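Cellulase (Xanthomonas axonopodis pv. citri, PDB 5HOS) probably hydrolyses internal beta-1,4-glucosidic bonds of cellulose and related glucans, as an endo-beta-1,4-glucanase of glycoside hydrolase family 5. Local coordinates at residues H229-A234 / L269-T274; I75-L80 / V114-K119. One frame throughout, in Å; residues are numbered along the deposited sequence.

Both contacts lie at the C-terminal mouth of one (beta/alpha)8 barrel, where family 5 enzymes carry their active site. Interaction 1 joins strands 224-231 and 267-273, the sixth and seventh; interaction 2 joins the ends of strands 70-75 and 109-114, the second and third, and the loops that follow them. Their centres are about 21 Å apart, yet they touch across the mouth: Glu271 OE2 of interaction 1 packs 3.7 Å from His115 CE1 of interaction 2. Asn158, beside Glu159 after the fourth strand, contacts His229 and Glu271 as well as His115 and Tyr117. Glu159 and Glu271 probably form the catalytic pair, by analogy with the family.

Interaction 1 (H229-A234 / L269-T274); sequences HQYLDA and LAEFGT
The Tyr231 hydroxyl donates a hydrogen bond to Glu271, OH to OE1 2.8 Å. It reaches the oxygen on the anti side, 28° out of the carboxylate plane, with the phenol ring turned steeply against that plane. Arg72 forms a salt bridge with the other oxygen, OE2, so both carboxylate oxygens are gripped and rotation is restricted. A backbone bond ties the strands directly, Gln230 N to Glu271 O at 3.0 Å, and the same carbonyl lies 3.3 Å from His229 CA. Further along, where the chains part, a water bridges them, 2.7 Å from both Leu232 N and Gly273 O.

The two segments are the C-terminal ends of parallel strands 224-231 and 267-273 of a (beta/alpha)8 barrel, linked as a beta-alpha-beta unit through helix 248-262. In family 5 glycosidases the nucleophile ends the seventh strand, here 267-273, as Glu271 does, and the acid/base follows the fourth, here 152-155, as Glu159 does; both roles are inferred.

His229 is held by Glu159 at ND1 and by Glu227 at NE2, which fixes the ring with one face against Glu271. Glu271 CG sits over the imidazole face, 3.7 Å from the centroid of the His229 ring, a CH-pi contact. With CG anti to its carbonyl carbon (chi1 -67°), the extended chain of Glu271 carries the carboxylate past the CE1-ND1 rim of the imidazole, its plane 19° from the ring's. Turned to the surrounding helices, Leu269 CD1 packs 3.9 Å from Gln230 CB, while the Gln230 amide bonds to His199 N and Tyr231 O. Leu232 CD1 meets Thr274 CG2 at 3.6 Å, beside helix 278-293.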
# COMPACT_ATOMS: atom_id res chain seq x y z
N HIS A 229 5.40 2.94 5.07
CA HIS A 229 6.24 1.93 4.45
C HIS A 229 7.53 1.83 5.25
O HIS A 229 7.97 2.80 5.85
CB HIS A 229 6.55 2.32 3.00
CG HIS A 229 5.35 2.34 2.10
ND1 HIS A 229 5.46 2.55 0.75
CD2 HIS A 229 4.03 2.21 2.36
CE1 HIS A 229 4.26 2.52 0.20
NE2 HIS A 229 3.37 2.32 1.16
N GLN A 230 8.14 0.64 5.27
CA GLN A 230 9.39 0.47 6.01
C GLN A 230 10.23 -0.65 5.47
O GLN A 230 9.79 -1.80 5.43
CB GLN A 230 9.13 0.23 7.51
CG GLN A 230 10.38 0.38 8.37
CD GLN A 230 11.01 1.75 8.23
OE1 GLN A 230 10.40 2.75 8.59
NE2 GLN A 230 12.23 1.81 7.70
N TYR A 231 11.45 -0.30 5.05
CA TYR A 231 12.46 -1.27 4.67
C TYR A 231 13.61 -1.27 5.68
O TYR A 231 13.79 -0.32 6.46
CB TYR A 231 12.91 -1.00 3.24
CG TYR A 231 11.78 -1.27 2.25
CD1 TYR A 231 11.55 -2.56 1.76
CD2 TYR A 231 10.91 -0.26 1.86
CE1 TYR A 231 10.51 -2.82 0.87
CE2 TYR A 231 9.86 -0.51 0.97
CZ TYR A 231 9.66 -1.79 0.48
OH TYR A 231 8.62 -2.05 -0.39
N LEU A 232 14.35 -2.38 5.70
CA LEU A 232 15.30 -2.67 6.78
C LEU A 232 16.76 -2.63 6.35
O LEU A 232 17.65 -2.98 7.13
CB LEU A 232 14.96 -4.03 7.41
CG LEU A 232 13.55 -4.22 7.99
CD1 LEU A 232 13.56 -5.38 8.97
CD2 LEU A 232 13.02 -2.98 8.68
N ASP A 233 17.02 -2.18 5.12
CA ASP A 233 18.38 -2.04 4.63
C ASP A 233 18.96 -0.68 5.06
O ASP A 233 18.31 0.08 5.79
CB ASP A 233 18.44 -2.29 3.11
CG ASP A 233 17.65 -1.26 2.31
OD1 ASP A 233 16.68 -0.67 2.85
OD2 ASP A 233 17.98 -1.08 1.12
N ALA A 234 20.18 -0.38 4.63
CA ALA A 234 20.97 0.73 5.19
C ALA A 234 20.23 2.07 5.27
O ALA A 234 20.23 2.73 6.32
CB ALA A 234 22.27 0.89 4.41
N LEU A 269 1.04 -0.92 7.67
CA LEU A 269 2.36 -1.03 7.08
C LEU A 269 2.20 -1.66 5.68
O LEU A 269 2.33 -2.86 5.51
CB LEU A 269 3.31 -1.82 7.98
CG LEU A 269 4.80 -1.71 7.65
CD1 LEU A 269 5.33 -0.30 7.91
CD2 LEU A 269 5.60 -2.72 8.47
N ALA A 270 1.88 -0.82 4.70
CA ALA A 270 1.44 -1.30 3.38
C ALA A 270 2.57 -1.82 2.50
O ALA A 270 2.30 -2.50 1.51
CB ALA A 270 0.66 -0.22 2.65
N GLU A 271 3.81 -1.45 2.82
CA GLU A 271 4.98 -2.06 2.18
C GLU A 271 6.05 -2.27 3.23
O GLU A 271 6.35 -1.37 4.02
CB GLU A 271 5.58 -1.17 1.09
CG GLU A 271 4.71 -0.97 -0.14
CD GLU A 271 5.45 -0.33 -1.30
OE1 GLU A 271 6.70 -0.27 -1.27
OE2 GLU A 271 4.76 0.11 -2.27
N PHE A 272 6.60 -3.48 3.21
CA PHE A 272 7.83 -3.83 3.93
C PHE A 272 8.35 -5.10 3.31
O PHE A 272 7.59 -5.88 2.72
CB PHE A 272 7.58 -4.03 5.43
CG PHE A 272 6.72 -5.22 5.75
CD1 PHE A 272 5.35 -5.20 5.47
CD2 PHE A 272 7.28 -6.36 6.31
CE1 PHE A 272 4.56 -6.30 5.75
CE2 PHE A 272 6.48 -7.45 6.60
CZ PHE A 272 5.13 -7.43 6.32
N GLY A 273 9.66 -5.32 3.43
CA GLY A 273 10.29 -6.50 2.88
C GLY A 273 11.66 -6.70 3.46
O GLY A 273 12.27 -5.77 3.97
N THR A 274 12.14 -7.94 3.37
CA THR A 274 13.44 -8.35 3.92
C THR A 274 13.96 -9.49 3.06
O THR A 274 13.17 -10.30 2.54
CB THR A 274 13.37 -8.83 5.39
OG1 THR A 274 12.45 -9.92 5.53
CG2 THR A 274 12.97 -7.71 6.34
O HOH W 1 14.41 -4.15 3.67

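Interaction 2 (I75-L80 / V114-K119); sequences ILWERL and VHNYAK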
# COMPACT_ATOMS: atom_id res chain seq x y z
N ILE A 75 -2.04 -0.22 -9.09
CA ILE A 75 -2.54 0.12 -10.42
C ILE A 75 -2.00 1.49 -10.79
O ILE A 75 -1.63 2.27 -9.90
CB ILE A 75 -4.08 0.09 -10.50
CG1 ILE A 75 -4.75 1.16 -9.62
CG2 ILE A 75 -4.58 -1.29 -10.12
CD1 ILE A 75 -5.04 2.47 -10.30
N LEU A 76 -1.92 1.76 -12.09
CA LEU A 76 -1.46 3.06 -12.59
C LEU A 76 -2.62 3.97 -12.85
O LEU A 76 -3.51 3.62 -13.63
CB LEU A 76 -0.69 2.92 -13.90
CG LEU A 76 0.82 2.81 -13.93
CD1 LEU A 76 1.27 3.10 -15.36
CD2 LEU A 76 1.52 3.73 -12.96
N TRP A 77 -2.61 5.15 -12.24
CA TRP A 77 -3.65 6.17 -12.43
C TRP A 77 -3.96 6.35 -13.93
O TRP A 77 -5.12 6.33 -14.34
CB TRP A 77 -3.20 7.50 -11.82
CG TRP A 77 -4.23 8.60 -11.74
CD1 TRP A 77 -5.47 8.65 -12.33
CD2 TRP A 77 -4.08 9.85 -11.06
NE1 TRP A 77 -6.09 9.83 -12.05
CE2 TRP A 77 -5.26 10.59 -11.28
CE3 TRP A 77 -3.05 10.41 -10.30
CZ2 TRP A 77 -5.45 11.87 -10.73
CZ3 TRP A 77 -3.25 11.70 -9.76
CH2 TRP A 77 -4.43 12.41 -9.98
N GLU A 78 -2.92 6.50 -14.74
CA GLU A 78 -3.09 6.84 -16.15
C GLU A 78 -3.71 5.71 -16.97
O GLU A 78 -4.35 5.98 -18.00
CB GLU A 78 -1.75 7.24 -16.77
CG GLU A 78 -1.17 8.51 -16.15
CD GLU A 78 -0.26 8.27 -14.95
OE1 GLU A 78 -0.18 7.13 -14.43
OE2 GLU A 78 0.37 9.25 -14.51
N ARG A 79 -3.53 4.47 -16.53
CA ARG A 79 -4.20 3.33 -17.15
C ARG A 79 -5.68 3.27 -16.77
O ARG A 79 -6.53 2.95 -17.59
CB ARG A 79 -3.51 2.03 -16.78
CG ARG A 79 -2.09 1.96 -17.33
CD ARG A 79 -1.47 0.58 -17.19
NE ARG A 79 -0.20 0.55 -17.93
CZ ARG A 79 0.97 0.11 -17.49
NH1 ARG A 79 1.13 -0.43 -16.28
NH2 ARG A 79 2.03 0.17 -18.32
N LEU A 80 -5.99 3.58 -15.51
CA LEU A 80 -7.37 3.59 -15.05
C LEU A 80 -8.17 4.82 -15.50
O LEU A 80 -9.36 4.71 -15.75
CB LEU A 80 -7.42 3.44 -13.53
CG LEU A 80 -8.83 3.39 -12.91
CD1 LEU A 80 -9.65 2.23 -13.45
CD2 LEU A 80 -8.70 3.30 -11.40
N VAL A 114 -3.39 3.31 -5.85
CA VAL A 114 -3.08 4.20 -6.97
C VAL A 114 -1.58 4.48 -6.83
O VAL A 114 -1.17 5.26 -5.98
CB VAL A 114 -3.92 5.49 -6.92
CG1 VAL A 114 -3.56 6.42 -8.07
CG2 VAL A 114 -5.41 5.14 -6.96
N HIS A 115 -0.79 3.82 -7.68
CA HIS A 115 0.64 3.65 -7.46
C HIS A 115 1.43 4.71 -8.21
O HIS A 115 2.22 4.41 -9.10
CB HIS A 115 1.07 2.23 -7.86
CG HIS A 115 2.37 1.79 -7.24
ND1 HIS A 115 2.44 1.16 -6.02
CD2 HIS A 115 3.64 1.85 -7.70
CE1 HIS A 115 3.69 0.87 -5.74
NE2 HIS A 115 4.45 1.27 -6.75
N ASN A 116 1.22 5.97 -7.80
CA ASN A 116 1.59 7.12 -8.64
C ASN A 116 2.51 8.21 -8.08
O ASN A 116 2.79 9.17 -8.78
CB ASN A 116 0.31 7.73 -9.20
CG ASN A 116 -0.04 7.15 -10.54
OD1 ASN A 116 -0.48 6.00 -10.62
ND2 ASN A 116 0.23 7.89 -11.61
N TYR A 117 2.98 8.06 -6.84
CA TYR A 117 3.95 9.00 -6.28
C TYR A 117 3.46 10.46 -6.33
O TYR A 117 4.25 11.39 -6.45
CB TYR A 117 5.32 8.83 -6.97
CG TYR A 117 5.79 7.40 -6.97
CD1 TYR A 117 6.49 6.87 -5.89
CD2 TYR A 117 5.51 6.55 -8.05
CE1 TYR A 117 6.90 5.55 -5.88
CE2 TYR A 117 5.91 5.22 -8.04
CZ TYR A 117 6.62 4.73 -6.96
OH TYR A 117 7.03 3.42 -6.94
N ALA A 118 2.14 10.63 -6.19
CA ALA A 118 1.44 11.92 -6.23
C ALA A 118 1.63 12.68 -7.55
O ALA A 118 1.59 13.91 -7.57
CB ALA A 118 1.80 12.78 -5.03
N LYS A 119 1.81 11.94 -8.64
CA LYS A 119 1.96 12.50 -9.96
C LYS A 119 0.94 11.91 -10.94
O LYS A 119 0.55 10.74 -10.82
CB LYS A 119 3.37 12.28 -10.49
CG LYS A 119 4.41 13.11 -9.76
CD LYS A 119 5.82 12.81 -10.28
CE LYS A 119 6.78 13.93 -9.89
NZ LYS A 119 8.13 13.38 -9.59
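Asn116 reaches across to Trp77 and Glu78 with its amide, joining the loops that follow strands 70-75 and 109-114 of the (beta/alpha)8 barrel. The strand ends pair in parallel at Ile75 and Val114, and a backbone bond, His115 N to Ile75 O, is 2.8 Å long. His115, centre of an inverse gamma turn, then swings the chain away; its ring is held by Asp113 through ND1.

Side-chain hydrogen bonds carry the rest. Asn116 OD1 accepts Trp77 N at 2.8 Å, from 33° off the carbonyl plane, and so satisfies a backbone N-H in the first turn of helix 77-80, just after the N-cap residue Leu76. ND2 gives to Glu78 OE1 at 2.9 Å, on the syn side and 32° out of the carboxylate plane, and also to Lys119 O, across the type I' turn that Lys119 N to Asn116 O closes. Three bonds thus fix the amide flip. Glu78 bends at chi2 (90°), bringing its carboxylate obliquely to the amide, and its OE2 accepts Tyr121 N.

Apolar packing adds Ile75 CD1, 4.3 Å from Val114 CG2, and Trp77 CB, 3.9 Å from Val114 CG1. The same Trp77 CB lies 3.3 Å from Asn116 OD1.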